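Long-range contacts in tyrosine phosphatase (Orf virus, PDB 5NCR), which hydrolyses phosphotyrosine as a homodimeric phosphatase of triple substrate specificity and probably helps the virus evade the host interferon response: residues L79-K84 with L162-F167; N86-M91 with R168-K173. The protein carries 2 engineered substitutions. One frame throughout, in Å; residues are numbered along the deposited sequence.

Overall arrangement
Along the chain the segments alternate, in the order 79-84, 86-91, 162-167 and 168-173, so both interactions join the connection that leaves strand 73-76 and leads into helix 90-103 to the start of the last helix, 165-177. Their centres lie about 10 Å apart on the same side of the chain's centre. They touch directly: L79 packs on I90, L162 on L171, and R168 NH1 probably bonds to L162 O. Interaction 1 lies at the surface, with D81 near a bound phosphate, while interaction 2 is partly buried. Together they set successive parts of the 79-91 connection against the N-terminal end of helix 165-177 and the residues leading into it, within the dual-specificity phosphatase catalytic domain.

Interaction 1: L79-K84 with L162-F167; sequences LRDDDK and LENANF. Engineered in segment 79-84: K84 (natural residue Thr).
N164 reaches from the N-cap of helix 165-177 into the loop formed by D81 and D82, and its side chain can be followed atom by atom. With chi1 at -174°, CG stands anti to the backbone N. N164 CB faces D81 OD1, and CG lies equally far from D81 OD1 and D82 O. At the tip the two sides of the amide do different work. OD1 turns back to its own helix and accepts from F167 N at 3.1 Å, the capping bond. ND2 gives one nearly straight bond to D81 OD1 (2.8 Å, 172°), met nearly along the C-O axis, and a second to D82 O (2.9 Å, 170°). Both acceptors lie in or close to the amide plane, which would fix the rotation of the group, although D82 O is approached from above its own carbonyl plane. ND2 also sits over the centre of the F167 ring, 3.6 Å above its plane, while R80 O meets that ring at its edge, 3.4 Å from CZ. Beside this grip, N166 CB packs against D83 O at 3.5 Å. The loop is braced from within: D82 OD2 forms a salt bridge with R80 NH1 (2.7 Å), and D82 OD1 accepts from K84 N in an Asx turn and also bonds T85 OG1. K84 is an engineered residue. L79 O receives R118 NH1 from helix 118-134. The evidence thus describes an N-cap asparagine that holds a loop as well as its helix. The side chain of D81 is about 3 Å from a bound phosphate ion, and the loop's place in the fold is consistent with the general-acid loop beside the phosphate pocket of dual-specificity phosphatases.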
ATOM      1  N   LEU B  79     -11.205  26.792  -4.920  1.00 31.83           N
ATOM      2  CA  LEU B  79     -11.548  25.562  -4.250  1.00 30.10           C
ATOM      3  C   LEU B  79     -11.360  25.814  -2.787  1.00 33.02           C
ATOM      4  O   LEU B  79     -10.508  26.630  -2.376  1.00 30.91           O
ATOM      5  CB  LEU B  79     -10.603  24.411  -4.645  1.00 28.96           C
ATOM      6  CG  LEU B  79     -10.767  23.760  -6.004  1.00 33.89           C
ATOM      7  CD1 LEU B  79      -9.584  22.928  -6.330  1.00 34.33           C
ATOM      8  CD2 LEU B  79     -11.968  22.890  -6.066  1.00 35.65           C
ATOM      9  N   ARG B  80     -12.190  25.100  -2.009  1.00 31.05           N
ATOM     10  CA  ARG B  80     -12.181  25.068  -0.562  1.00 32.09           C
ATOM     11  C   ARG B  80     -11.450  23.777  -0.182  1.00 35.33           C
ATOM     12  O   ARG B  80     -11.671  22.734  -0.812  1.00 34.03           O
ATOM     13  CB  ARG B  80     -13.616  25.066   0.019  1.00 32.63           C
ATOM     14  CG  ARG B  80     -13.619  25.295   1.535  1.00 40.38           C
ATOM     15  CD  ARG B  80     -14.979  25.603   2.131  1.00 45.19           C
ATOM     16  NE  ARG B  80     -14.878  25.863   3.571  1.00 55.57           N
ATOM     17  CZ  ARG B  80     -15.253  25.024   4.533  1.00 70.83           C
ATOM     18  NH1 ARG B  80     -15.797  23.853   4.229  1.00 51.50           N
ATOM     19  NH2 ARG B  80     -15.111  25.361   5.808  1.00 63.53           N
ATOM     20  N   ASP B  81     -10.553  23.859   0.819  1.00 31.45           N
ATOM     21  CA  ASP B  81      -9.855  22.681   1.279  1.00 29.57           C
ATOM     22  C   ASP B  81     -10.737  22.006   2.356  1.00 33.58           C
ATOM     23  O   ASP B  81     -10.583  22.263   3.547  1.00 35.09           O
ATOM     24  CB  ASP B  81      -8.433  23.026   1.758  1.00 30.48           C
ATOM     25  CG  ASP B  81      -7.669  21.851   2.330  1.00 38.64           C
ATOM     26  OD1 ASP B  81      -8.014  20.701   1.992  1.00 41.22           O
ATOM     27  OD2 ASP B  81      -6.718  22.083   3.108  1.00 36.00           O
ATOM     28  N   ASP B  82     -11.700  21.195   1.912  1.00 29.23           N
ATOM     29  CA  ASP B  82     -12.626  20.484   2.817  1.00 30.55           C
ATOM     30  C   ASP B  82     -12.951  19.059   2.339  1.00 35.15           C
ATOM     31  O   ASP B  82     -12.413  18.617   1.310  1.00 31.80           O
ATOM     32  CB  ASP B  82     -13.891  21.297   3.082  1.00 33.61           C
ATOM     33  CG  ASP B  82     -14.736  21.580   1.855  1.00 44.70           C
ATOM     34  OD1 ASP B  82     -14.684  20.785   0.904  1.00 41.74           O
ATOM     35  OD2 ASP B  82     -15.522  22.548   1.884  1.00 57.40           O
ATOM     36  N   ASP B  83     -13.843  18.352   3.066  1.00 34.21           N
ATOM     37  CA  ASP B  83     -14.162  16.965   2.761  1.00 35.86           C
ATOM     38  C   ASP B  83     -15.339  16.766   1.804  1.00 41.48           C
ATOM     39  O   ASP B  83     -15.672  15.612   1.520  1.00 42.46           O
ATOM     40  CB  ASP B  83     -14.354  16.134   4.056  1.00 40.39           C
ATOM     41  CG  ASP B  83     -15.429  16.609   5.009  1.00 64.73           C
ATOM     42  OD1 ASP B  83     -15.976  17.715   4.791  1.00 69.97           O
ATOM     43  OD2 ASP B  83     -15.710  15.885   5.993  1.00 73.10           O
ATOM     44  N   LYS B  84     -15.933  17.824   1.259  1.00 36.99           N
ATOM     45  CA  LYS B  84     -17.061  17.596   0.345  1.00 37.03           C
ATOM     46  C   LYS B  84     -16.829  18.178  -1.049  1.00 38.85           C
ATOM     47  O   LYS B  84     -17.562  17.871  -1.977  1.00 39.07           O
ATOM     48  CB  LYS B  84     -18.379  18.086   0.970  1.00 41.65           C
ATOM     49  CG  LYS B  84     -18.945  17.160   2.064  1.00 53.05           C
ATOM     50  CD  LYS B  84     -19.537  15.851   1.511  1.00 60.61           C
ATOM     51  CE  LYS B  84     -20.966  15.613   1.956  1.00 59.99           C
ATOM     52  NZ  LYS B  84     -21.500  14.317   1.451  1.00 50.54           N
ATOM     53  N   LEU B 162      -1.155  16.533   0.080  1.00 21.24           N
ATOM     54  CA  LEU B 162      -2.413  15.846  -0.193  1.00 21.06           C
ATOM     55  C   LEU B 162      -2.944  15.034   1.002  1.00 25.19           C
ATOM     56  O   LEU B 162      -3.200  13.832   0.914  1.00 26.98           O
ATOM     57  CB  LEU B 162      -2.190  14.993  -1.452  1.00 20.57           C
ATOM     58  CG  LEU B 162      -3.382  14.379  -2.180  1.00 25.42           C
ATOM     59  CD1 LEU B 162      -4.501  15.385  -2.441  1.00 25.66           C
ATOM     60  CD2 LEU B 162      -2.899  13.731  -3.442  1.00 24.54           C
ATOM     61  N   GLU B 163      -3.051  15.709   2.137  1.00 22.35           N
ATOM     62  CA  GLU B 163      -3.513  15.155   3.400  1.00 22.69           C
ATOM     63  C   GLU B 163      -5.022  14.968   3.345  1.00 28.77           C
ATOM     64  O   GLU B 163      -5.558  14.034   3.943  1.00 29.82           O
ATOM     65  CB  GLU B 163      -3.094  16.082   4.575  1.00 24.43           C
ATOM     66  CG  GLU B 163      -1.600  16.431   4.596  1.00 28.05           C
ATOM     67  CD  GLU B 163      -0.664  15.248   4.719  1.00 39.53           C
ATOM     68  OE1 GLU B 163      -1.012  14.316   5.471  1.00 33.43           O
ATOM     69  OE2 GLU B 163       0.392  15.230   4.047  1.00 28.98           O
ATOM     70  N   ASN B 164      -5.703  15.850   2.603  1.00 24.08           N
ATOM     71  CA  ASN B 164      -7.139  15.831   2.381  1.00 24.63           C
ATOM     72  C   ASN B 164      -7.507  14.483   1.712  1.00 27.27           C
ATOM     73  O   ASN B 164      -7.189  14.247   0.540  1.00 23.96           O
ATOM     74  CB  ASN B 164      -7.542  17.020   1.498  1.00 27.30           C
ATOM     75  CG  ASN B 164      -9.017  17.179   1.309  1.00 35.32           C
ATOM     76  OD1 ASN B 164      -9.743  16.235   1.062  1.00 25.26           O
ATOM     77  ND2 ASN B 164      -9.505  18.384   1.418  1.00 24.26           N
ATOM     78  N   ALA B 165      -8.123  13.588   2.511  1.00 24.34           N
ATOM     79  CA  ALA B 165      -8.553  12.245   2.116  1.00 22.85           C
ATOM     80  C   ALA B 165      -9.618  12.285   1.021  1.00 24.67           C
ATOM     81  O   ALA B 165      -9.587  11.448   0.141  1.00 23.62           O
ATOM     82  CB  ALA B 165      -9.068  11.490   3.321  1.00 24.28           C
ATOM     83  N   ASN B 166     -10.508  13.299   1.031  1.00 21.97           N
ATOM     84  CA  ASN B 166     -11.556  13.510   0.025  1.00 22.60           C
ATOM     85  C   ASN B 166     -10.947  13.678  -1.376  1.00 25.79           C
ATOM     86  O   ASN B 166     -11.356  12.994  -2.319  1.00 25.71           O
ATOM     87  CB  ASN B 166     -12.447  14.718   0.414  1.00 21.07           C
ATOM     88  CG  ASN B 166     -13.271  15.358  -0.696  1.00 36.85           C
ATOM     89  OD1 ASN B 166     -13.253  16.585  -0.892  1.00 31.20           O
ATOM     90  ND2 ASN B 166     -14.034  14.564  -1.422  1.00 22.20           N
ATOM     91  N   PHE B 167      -9.940  14.543  -1.488  1.00 22.88           N
ATOM     92  CA  PHE B 167      -9.234  14.838  -2.728  1.00 20.89           C
ATOM     93  C   PHE B 167      -8.418  13.631  -3.148  1.00 20.03           C
ATOM     94  O   PHE B 167      -8.399  13.299  -4.330  1.00 18.36           O
ATOM     95  CB  PHE B 167      -8.279  16.044  -2.538  1.00 21.98           C
ATOM     96  CG  PHE B 167      -8.898  17.411  -2.333  1.00 24.66           C
ATOM     97  CD1 PHE B 167     -10.289  17.585  -2.373  1.00 28.18           C
ATOM     98  CD2 PHE B 167      -8.096  18.532  -2.121  1.00 25.51           C
ATOM     99  CE1 PHE B 167     -10.858  18.849  -2.170  1.00 30.07           C
ATOM    100  CE2 PHE B 167      -8.670  19.795  -1.917  1.00 28.66           C
ATOM    101  CZ  PHE B 167     -10.045  19.945  -1.952  1.00 27.62           C
TER

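Interaction 2: N86-M91 with R168-K173; sequences NIASIM and RYQLIK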
ATOM      1  N   ASN B  86     -15.747  18.769  -4.745  1.00 33.08           N
ATOM      2  CA  ASN B  86     -15.657  18.005  -5.981  1.00 31.98           C
ATOM      3  C   ASN B  86     -14.525  18.546  -6.886  1.00 30.80           C
ATOM      4  O   ASN B  86     -14.526  19.709  -7.281  1.00 30.27           O
ATOM      5  CB  ASN B  86     -17.007  18.042  -6.721  1.00 33.94           C
ATOM      6  CG  ASN B  86     -17.086  17.146  -7.935  1.00 57.13           C
ATOM      7  OD1 ASN B  86     -16.326  16.191  -8.084  1.00 44.95           O
ATOM      8  ND2 ASN B  86     -18.015  17.429  -8.835  1.00 55.26           N
ATOM      9  N   ILE B  87     -13.572  17.682  -7.206  1.00 25.49           N
ATOM     10  CA  ILE B  87     -12.421  18.000  -8.062  1.00 24.04           C
ATOM     11  C   ILE B  87     -12.393  17.128  -9.328  1.00 26.47           C
ATOM     12  O   ILE B  87     -11.512  17.308 -10.176  1.00 23.35           O
ATOM     13  CB  ILE B  87     -11.065  17.970  -7.289  1.00 26.58           C
ATOM     14  CG1 ILE B  87     -10.786  16.579  -6.651  1.00 27.10           C
ATOM     15  CG2 ILE B  87     -10.991  19.102  -6.279  1.00 27.57           C
ATOM     16  CD1 ILE B  87      -9.331  16.174  -6.569  1.00 26.97           C
ATOM     17  N   ALA B  88     -13.355  16.183  -9.435  1.00 27.08           N
ATOM     18  CA  ALA B  88     -13.529  15.246 -10.553  1.00 27.87           C
ATOM     19  C   ALA B  88     -13.739  15.940 -11.891  1.00 31.96           C
ATOM     20  O   ALA B  88     -13.276  15.411 -12.891  1.00 31.83           O
ATOM     21  CB  ALA B  88     -14.677  14.285 -10.280  1.00 29.16           C
ATOM     22  N   SER B  89     -14.418  17.105 -11.941  1.00 30.24           N
ATOM     23  CA  SER B  89     -14.546  17.779 -13.252  1.00 30.63           C
ATOM     24  C   SER B  89     -13.431  18.832 -13.493  1.00 30.68           C
ATOM     25  O   SER B  89     -13.083  19.106 -14.643  1.00 29.20           O
ATOM     26  CB  SER B  89     -15.945  18.337 -13.480  1.00 36.89           C
ATOM     27  OG  SER B  89     -16.335  19.249 -12.471  1.00 52.47           O
ATOM     28  N   ILE B  90     -12.797  19.331 -12.428  1.00 26.86           N
ATOM     29  CA  ILE B  90     -11.676  20.281 -12.541  1.00 25.68           C
ATOM     30  C   ILE B  90     -10.391  19.557 -13.010  1.00 27.43           C
ATOM     31  O   ILE B  90      -9.642  20.080 -13.847  1.00 24.95           O
ATOM     32  CB  ILE B  90     -11.452  20.986 -11.173  1.00 29.08           C
ATOM     33  CG1 ILE B  90     -12.532  22.046 -10.903  1.00 31.26           C
ATOM     34  CG2 ILE B  90     -10.026  21.575 -11.014  1.00 29.33           C
ATOM     35  CD1 ILE B  90     -12.728  22.349  -9.393  1.00 35.30           C
ATOM     36  N   MET B  91     -10.130  18.361 -12.441  1.00 25.24           N
ATOM     37  CA  MET B  91      -8.906  17.603 -12.706  1.00 26.13           C
ATOM     38  C   MET B  91      -8.641  17.273 -14.182  1.00 28.51           C
ATOM     39  O   MET B  91      -7.527  17.552 -14.612  1.00 27.90           O
ATOM     40  CB  MET B  91      -8.819  16.330 -11.851  1.00 29.79           C
ATOM     41  CG  MET B  91      -7.386  15.975 -11.468  1.00 34.83           C
ATOM     42  SD  MET B  91      -6.378  17.371 -10.829  1.00 39.77           S
ATOM     43  CE  MET B  91      -7.281  17.860  -9.401  1.00 35.60           C
ATOM     44  N   ARG B 168      -7.695  13.014  -2.191  1.00 17.62           N
ATOM     45  CA  ARG B 168      -6.846  11.859  -2.470  1.00 17.97           C
ATOM     46  C   ARG B 168      -7.699  10.703  -2.984  1.00 21.21           C
ATOM     47  O   ARG B 168      -7.285  10.048  -3.925  1.00 22.68           O
ATOM     48  CB  ARG B 168      -6.030  11.461  -1.236  1.00 18.14           C
ATOM     49  CG  ARG B 168      -4.676  10.817  -1.571  1.00 26.61           C
ATOM     50  CD  ARG B 168      -3.752  10.726  -0.358  1.00 20.71           C
ATOM     51  NE  ARG B 168      -4.327   9.893   0.687  1.00 24.64           N
ATOM     52  CZ  ARG B 168      -4.849  10.344   1.817  1.00 27.65           C
ATOM     53  NH1 ARG B 168      -4.864  11.643   2.076  1.00 18.69           N
ATOM     54  NH2 ARG B 168      -5.348   9.496   2.705  1.00 24.18           N
ATOM     55  N   TYR B 169      -8.902  10.488  -2.413  1.00 18.96           N
ATOM     56  CA  TYR B 169      -9.795   9.426  -2.850  1.00 20.47           C
ATOM     57  C   TYR B 169     -10.276   9.726  -4.278  1.00 24.05           C
ATOM     58  O   TYR B 169     -10.242   8.837  -5.126  1.00 24.73           O
ATOM     59  CB  TYR B 169     -11.001   9.273  -1.894  1.00 25.46           C
ATOM     60  CG  TYR B 169     -11.997   8.216  -2.334  1.00 31.65           C
ATOM     61  CD1 TYR B 169     -11.753   6.863  -2.111  1.00 35.16           C
ATOM     62  CD2 TYR B 169     -13.187   8.573  -2.961  1.00 34.74           C
ATOM     63  CE1 TYR B 169     -12.678   5.887  -2.491  1.00 39.60           C
ATOM     64  CE2 TYR B 169     -14.118   7.607  -3.348  1.00 37.91           C
ATOM     65  CZ  TYR B 169     -13.856   6.263  -3.117  1.00 49.55           C
ATOM     66  OH  TYR B 169     -14.773   5.304  -3.487  1.00 58.04           O
ATOM     67  N   GLN B 170     -10.690  10.989  -4.555  1.00 20.57           N
ATOM     68  CA  GLN B 170     -11.142  11.388  -5.895  1.00 19.44           C
ATOM     69  C   GLN B 170     -10.038  11.163  -6.954  1.00 21.35           C
ATOM     70  O   GLN B 170     -10.340  10.742  -8.063  1.00 21.80           O
ATOM     71  CB  GLN B 170     -11.606  12.839  -5.924  1.00 20.58           C
ATOM     72  CG  GLN B 170     -12.921  13.059  -5.188  1.00 26.21           C
ATOM     73  CD  GLN B 170     -13.324  14.510  -5.291  1.00 27.64           C
ATOM     74  OE1 GLN B 170     -13.807  14.979  -6.316  1.00 23.13           O
ATOM     75  NE2 GLN B 170     -13.143  15.256  -4.247  1.00 25.02           N
ATOM     76  N   LEU B 171      -8.780  11.416  -6.591  1.00 16.62           N
ATOM     77  CA  LEU B 171      -7.616  11.192  -7.460  1.00 17.57           C
ATOM     78  C   LEU B 171      -7.370   9.699  -7.671  1.00 20.88           C
ATOM     79  O   LEU B 171      -7.104   9.272  -8.790  1.00 19.85           O
ATOM     80  CB  LEU B 171      -6.367  11.879  -6.886  1.00 17.64           C
ATOM     81  CG  LEU B 171      -6.373  13.414  -6.914  1.00 21.77           C
ATOM     82  CD1 LEU B 171      -5.293  13.965  -6.039  1.00 22.08           C
ATOM     83  CD2 LEU B 171      -6.171  13.947  -8.311  1.00 21.31           C
ATOM     84  N   ILE B 172      -7.500   8.899  -6.609  1.00 20.31           N
ATOM     85  CA  ILE B 172      -7.379   7.431  -6.704  1.00 19.79           C
ATOM     86  C   ILE B 172      -8.436   6.937  -7.684  1.00 25.50           C
ATOM     87  O   ILE B 172      -8.091   6.216  -8.601  1.00 26.39           O
ATOM     88  CB  ILE B 172      -7.429   6.733  -5.325  1.00 21.21           C
ATOM     89  CG1 ILE B 172      -6.169   7.090  -4.494  1.00 19.68           C
ATOM     90  CG2 ILE B 172      -7.607   5.187  -5.449  1.00 19.80           C
ATOM     91  CD1 ILE B 172      -6.301   6.911  -2.992  1.00 22.28           C
ATOM     92  N   LYS B 173      -9.701   7.354  -7.517  1.00 23.86           N
ATOM     93  CA  LYS B 173     -10.819   6.940  -8.395  1.00 25.56           C
ATOM     94  C   LYS B 173     -10.538   7.251  -9.861  1.00 30.66           C
ATOM     95  O   LYS B 173     -10.685   6.391 -10.728  1.00 31.60           O
ATOM     96  CB  LYS B 173     -12.140   7.618  -7.996  1.00 27.76           C
ATOM     97  CG  LYS B 173     -12.802   7.106  -6.726  1.00 44.63           C
ATOM     98  CD  LYS B 173     -13.381   5.705  -6.806  1.00 65.66           C
ATOM     99  CE  LYS B 173     -14.781   5.606  -7.381  1.00 86.39           C
ATOM    100  NZ  LYS B 173     -15.271   4.206  -7.302  1.00 98.64           N
TER
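A88 and Q170 make the nearest backbone approach, 6.5 Å between their CA atoms, where the chain entering helix 90-103 passes a turn of helix 165-177. Q170 spans that gap: CG is anti to its carbonyl carbon (chi1 -71°), and beyond CG the chain runs extended. Its OE1 accepts a nearly straight bond from I87 N (2.9 Å, 175°) and a weak, bent one from A88 N (3.4 Å, 131°). A88 N is shared, since N86 OD1 also accepts from it at 3.3 Å in an Asx turn. The two oxygens, N86 OD1 and Q170 OE1, consequently come within 3.3 Å of each other; both are acceptors, so no bond joins them. The other end of the amide is also held: Q170 NE2 donates to T85 O and weakly to N166 O. The flat side of this amide is met by I87, whose CG1, set between the backbone N and the carbonyl carbon, is 3.5 Å from Q170 CD and about equally near OE1 and NE2. Further out, I87 CD1 reaches L171 CG at 4.1 Å, the two side chains crossing at about a right angle. M91, bent at its second and third torsions, adds its CG to L171 CD2 at 3.9 Å. These apolar groups continue inward, I87 onto F167 and L79, L171 onto F147 of helix 140-158. The contact therefore divides by chemistry. On one side a single glutamine reads backbone groups, OE1 accepting from I87 N and NE2 donating to T85 O, which matches both amide polarities and argues for the modelled orientation of its side chain; on the other, buried I87, M91 and L171 contribute nondirectional packing.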